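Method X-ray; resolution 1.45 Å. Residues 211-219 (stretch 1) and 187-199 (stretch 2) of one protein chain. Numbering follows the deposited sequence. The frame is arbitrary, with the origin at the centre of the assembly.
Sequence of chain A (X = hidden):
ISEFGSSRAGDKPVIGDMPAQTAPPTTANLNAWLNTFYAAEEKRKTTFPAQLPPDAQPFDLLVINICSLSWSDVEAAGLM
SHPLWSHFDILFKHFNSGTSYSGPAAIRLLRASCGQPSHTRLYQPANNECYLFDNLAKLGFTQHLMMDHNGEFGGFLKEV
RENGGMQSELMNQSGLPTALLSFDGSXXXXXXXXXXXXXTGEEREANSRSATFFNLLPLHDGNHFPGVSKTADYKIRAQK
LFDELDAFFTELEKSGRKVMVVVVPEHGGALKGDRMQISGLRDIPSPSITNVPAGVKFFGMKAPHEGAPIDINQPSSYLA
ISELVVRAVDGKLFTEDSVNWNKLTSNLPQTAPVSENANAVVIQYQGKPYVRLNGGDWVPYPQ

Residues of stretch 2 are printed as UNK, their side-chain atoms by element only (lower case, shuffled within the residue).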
# COMPACT_ATOMS: atom_id res chain seq x y z
N ALA A 211 -13.69 -7.87 -3.30
CA ALA A 211 -12.50 -7.12 -2.88
C ALA A 211 -11.66 -8.09 -2.10
O ALA A 211 -12.10 -8.65 -1.11
CB ALA A 211 -12.88 -5.91 -2.03
N THR A 212 -10.41 -8.27 -2.54
CA THR A 212 -9.50 -9.25 -1.98
C THR A 212 -8.25 -8.56 -1.46
O THR A 212 -7.64 -7.74 -2.17
CB THR A 212 -9.10 -10.29 -3.06
OG1 THR A 212 -10.28 -10.95 -3.48
CG2 THR A 212 -8.14 -11.31 -2.52
N PHE A 213 -7.87 -8.92 -0.23
CA PHE A 213 -6.60 -8.55 0.36
C PHE A 213 -5.66 -9.74 0.28
O PHE A 213 -5.96 -10.82 0.82
CB PHE A 213 -6.81 -8.14 1.83
CG PHE A 213 -5.55 -7.69 2.51
CD1 PHE A 213 -4.98 -6.47 2.14
CD2 PHE A 213 -4.94 -8.46 3.48
CE1 PHE A 213 -3.82 -6.02 2.78
CE2 PHE A 213 -3.74 -8.04 4.13
CZ PHE A 213 -3.19 -6.82 3.74
N PHE A 214 -4.54 -9.54 -0.42
CA PHE A 214 -3.58 -10.62 -0.64
C PHE A 214 -2.22 -10.22 -0.08
O PHE A 214 -1.66 -9.21 -0.53
CB PHE A 214 -3.50 -10.88 -2.17
CG PHE A 214 -2.48 -11.92 -2.63
CD1 PHE A 214 -1.97 -12.95 -1.79
CD2 PHE A 214 -2.01 -11.86 -3.96
CE1 PHE A 214 -1.05 -13.87 -2.26
CE2 PHE A 214 -1.09 -12.81 -4.42
CZ PHE A 214 -0.60 -13.80 -3.59
N ASN A 215 -1.70 -10.97 0.91
CA ASN A 215 -0.41 -10.64 1.50
C ASN A 215 0.65 -11.67 1.09
O ASN A 215 0.40 -12.88 1.12
CB ASN A 215 -0.50 -10.54 3.04
CG ASN A 215 0.81 -10.12 3.64
OD1 ASN A 215 1.59 -10.96 4.09
ND2 ASN A 215 1.07 -8.80 3.66
N LEU A 216 1.80 -11.16 0.64
CA LEU A 216 2.88 -11.96 0.04
C LEU A 216 4.19 -11.82 0.79
O LEU A 216 4.68 -10.71 0.95
CB LEU A 216 3.16 -11.49 -1.42
CG LEU A 216 2.06 -11.68 -2.43
CD1 LEU A 216 1.01 -10.61 -2.25
CD2 LEU A 216 2.64 -11.61 -3.84
N LEU A 217 4.78 -12.95 1.14
CA LEU A 217 6.00 -13.02 1.93
C LEU A 217 7.31 -13.45 1.22
O LEU A 217 8.33 -13.58 1.91
CB LEU A 217 5.71 -14.08 3.05
CG LEU A 217 6.46 -13.93 4.35
CD1 LEU A 217 6.08 -12.62 5.04
CD2 LEU A 217 6.18 -15.12 5.26
N PRO A 218 7.35 -13.67 -0.12
CA PRO A 218 8.58 -14.31 -0.63
C PRO A 218 9.85 -13.48 -0.46
O PRO A 218 10.94 -14.07 -0.42
CB PRO A 218 8.27 -14.54 -2.11
CG PRO A 218 7.32 -13.44 -2.45
CD PRO A 218 6.42 -13.35 -1.23
N LEU A 219 9.73 -12.16 -0.38
CA LEU A 219 10.92 -11.31 -0.30
C LEU A 219 11.41 -11.14 1.13
O LEU A 219 12.42 -10.50 1.35
CB LEU A 219 10.65 -9.95 -0.95
CG LEU A 219 10.13 -10.05 -2.38
CD1 LEU A 219 10.00 -8.63 -2.93
CD2 LEU A 219 11.00 -10.93 -3.29
N UNK A 187 5.68 -22.96 4.75
CA UNK A 187 5.77 -22.74 3.32
C UNK A 187 5.44 -21.32 2.88
O UNK A 187 4.59 -20.64 3.48
c UNK A 187 4.63 -23.94 5.09
c UNK A 187 4.42 -24.66 3.79
c UNK A 187 4.71 -23.68 2.74
N UNK A 188 6.13 -20.90 1.83
CA UNK A 188 5.65 -19.74 1.05
C UNK A 188 5.20 -20.32 -0.29
O UNK A 188 6.03 -20.91 -1.03
c UNK A 188 6.75 -18.68 0.86
c UNK A 188 7.32 -18.27 2.21
c UNK A 188 6.13 -17.49 0.12
N UNK A 189 3.90 -20.25 -0.56
CA UNK A 189 3.36 -20.85 -1.75
C UNK A 189 3.69 -20.03 -3.00
O UNK A 189 3.88 -18.80 -2.91
c UNK A 189 1.84 -20.98 -1.62
c UNK A 189 1.52 -24.01 0.62
c UNK A 189 1.49 -21.84 -0.45
c UNK A 189 0.91 -23.46 1.74
c UNK A 189 1.79 -23.20 -0.48
c UNK A 189 0.59 -22.11 1.80
c UNK A 189 0.88 -21.29 0.69
o UNK A 189 0.60 -24.25 2.83
N UNK A 190 3.69 -20.69 -4.15
CA UNK A 190 3.93 -19.99 -5.40
C UNK A 190 2.84 -18.95 -5.65
O UNK A 190 1.63 -19.26 -5.63
o UNK A 190 5.51 -20.03 -8.03
c UNK A 190 3.92 -20.97 -6.56
o UNK A 190 3.39 -19.99 -8.60
c UNK A 190 4.30 -20.30 -7.83
N UNK A 191 3.27 -17.73 -5.97
CA UNK A 191 2.30 -16.64 -6.09
C UNK A 191 1.43 -16.74 -7.33
O UNK A 191 0.24 -16.38 -7.28
o UNK A 191 2.73 -15.18 -3.69
c UNK A 191 2.99 -15.30 -6.04
o UNK A 191 4.80 -14.82 -4.52
c UNK A 191 3.55 -15.05 -4.66
N UNK A 192 2.00 -17.21 -8.45
CA UNK A 192 1.17 -17.39 -9.63
C UNK A 192 0.11 -18.43 -9.36
O UNK A 192 -1.03 -18.27 -9.83
c UNK A 192 2.04 -17.74 -10.83
c UNK A 192 2.41 -18.18 -13.27
c UNK A 192 0.57 -16.59 -12.51
c UNK A 192 1.36 -17.86 -12.20
N UNK A 193 0.45 -19.50 -8.63
CA UNK A 193 -0.57 -20.52 -8.29
C UNK A 193 -1.68 -19.95 -7.40
O UNK A 193 -2.86 -20.22 -7.63
c UNK A 193 0.07 -21.71 -7.62
N UNK A 194 -1.31 -19.12 -6.41
CA UNK A 194 -2.30 -18.48 -5.56
C UNK A 194 -3.21 -17.57 -6.41
O UNK A 194 -4.43 -17.58 -6.24
c UNK A 194 -2.63 -16.82 -3.68
c UNK A 194 -0.84 -18.52 -3.48
c UNK A 194 -1.61 -17.63 -4.46
N UNK A 195 -2.62 -16.80 -7.32
CA UNK A 195 -3.39 -15.83 -8.12
C UNK A 195 -4.28 -16.58 -9.12
O UNK A 195 -5.40 -16.15 -9.35
c UNK A 195 -2.87 -12.73 -7.59
c UNK A 195 -1.84 -13.83 -7.91
c UNK A 195 -0.58 -13.23 -8.57
c UNK A 195 -2.45 -14.86 -8.86
N UNK A 196 -3.78 -17.66 -9.71
CA UNK A 196 -4.62 -18.42 -10.65
C UNK A 196 -5.81 -19.09 -9.95
O UNK A 196 -6.91 -19.16 -10.53
c UNK A 196 -3.08 -18.81 -12.59
o UNK A 196 -3.55 -17.84 -13.18
c UNK A 196 -3.78 -19.43 -11.39
n UNK A 196 -1.95 -19.39 -12.96
N UNK A 197 -5.60 -19.53 -8.72
CA UNK A 197 -6.70 -20.09 -7.92
C UNK A 197 -7.74 -19.01 -7.64
O UNK A 197 -8.94 -19.21 -7.75
c UNK A 197 -5.77 -24.22 -4.16
c UNK A 197 -6.15 -20.71 -6.62
c UNK A 197 -7.28 -21.15 -5.68
n UNK A 197 -6.22 -23.26 -4.97
c UNK A 197 -6.75 -21.96 -4.52
n UNK A 197 -5.33 -25.36 -4.70
n UNK A 197 -5.77 -24.06 -2.84
N UNK A 198 -7.28 -17.80 -7.30
CA UNK A 198 -8.18 -16.67 -7.11
C UNK A 198 -8.99 -16.38 -8.39
O UNK A 198 -10.21 -16.18 -8.33
c UNK A 198 -9.02 -10.97 -9.13
c UNK A 198 -9.48 -11.06 -7.84
n UNK A 198 -9.43 -12.55 -5.82
c UNK A 198 -8.82 -13.74 -5.54
c UNK A 198 -7.34 -15.45 -6.70
c UNK A 198 -8.11 -14.18 -6.61
c UNK A 198 -8.28 -13.20 -7.64
c UNK A 198 -7.79 -13.07 -8.94
c UNK A 198 -9.12 -12.19 -7.11
c UNK A 198 -8.17 -11.96 -9.68
N UNK A 199 -8.31 -16.39 -9.53
CA UNK A 199 -8.94 -16.05 -10.82
C UNK A 199 -10.01 -17.08 -11.22
O UNK A 199 -11.06 -16.71 -11.73
c UNK A 199 -7.27 -15.35 -14.27
c UNK A 199 -7.89 -15.92 -11.93
c UNK A 199 -8.44 -15.45 -13.29
c UNK A 199 -9.20 -14.12 -13.20

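Position 187 carries three side-chain carbons that close a ring onto the backbone N, which identifies Pro187; it stays out of reach of stretch 1. At 188 one carbon bears two others, a beta-branched fork without oxygen; the CA-to-CB bond points toward stretch 1, and one of the outer carbons lies 4.3 Å from Pro218 CB: Val188, the outer carbon being CG1. Position 189 has one carbon, then a six-carbon ring bearing an oxygen, and makes no contact here, hence Tyr189.

Position 190 has two carbons, the second carrying two oxygens; both terminal atoms are oxygens, so this is a carboxylate and not an amide: Asp190. It occupies the N-cap position, where Asp190 OD2 accepts from the backbone N of position 193 at 3.0 Å (N-H...acceptor angle 152°), tying down an amide that the first helical turn leaves without a backbone acceptor. Position 191 repeats the same atom set, but its CA-to-CB bond points toward stretch 1. One of its oxygens lies 3.6 Å from both Phe214 CZ and Leu216 CD2, and the other lies 3.5 Å from Pro218 CG; all three partners are carbons. This is Asp191, the oxygens being OD1 and OD2 respectively.

Four carbons forked at the second make 192 Leu192; its CA-to-CB bond points away from stretch 1. A single carbon at 193 gives Ala193. At 194 one carbon again carries two, one of which packs 3.6 Å from Phe214 CE1: Val194, through its CG1. Position 195 has four carbons forked at the second; its CA-to-CB bond runs sideways, yet the end comes nearer, with one terminal carbon 3.6 Å from Phe214 CE2: Leu195, through its CD2.

At 196, two carbons with one oxygen and one nitrogen on the second specify Asn196. At 197, three carbons, a nitrogen and a carbon bearing two more nitrogens specify Arg197, its guanidinium bonded elsewhere in the structure. Position 198 holds fused five- and six-membered rings with one nitrogen, and that ring nitrogen lies 3.0 Å from Thr212 OG1: Trp198. Trp198 NE1 donates to Thr212 OG1 at 151°, with the hydroxyl oxygen near the indole plane, as an in-plane N-H requires. Position 199, four carbons forked at the second, is Leu199, out of reach.

The contact works through a nearly antiparallel arrangement: strand 211-216 and helix 191-199 run at 169°, 11.0 Å apart at closest approach. Thr212 therefore faces Trp198, while Phe214 lies level with Leu195 (Phe214 CA to Leu195 CA 9.1 Å) and Pro218 lies near Val188. Phe214 has the largest area covered by the other stretch, 81 Å², and is approached obliquely by Asp191, Val194 and Leu195. The two stretches bury 418 Å², both sides summed, and the single hydrogen bond between them is Trp198 NE1 to Thr212 OG1, at the Thr212 end.

Stretch 2, residues 187-199: PVYDDLAVLNRWL
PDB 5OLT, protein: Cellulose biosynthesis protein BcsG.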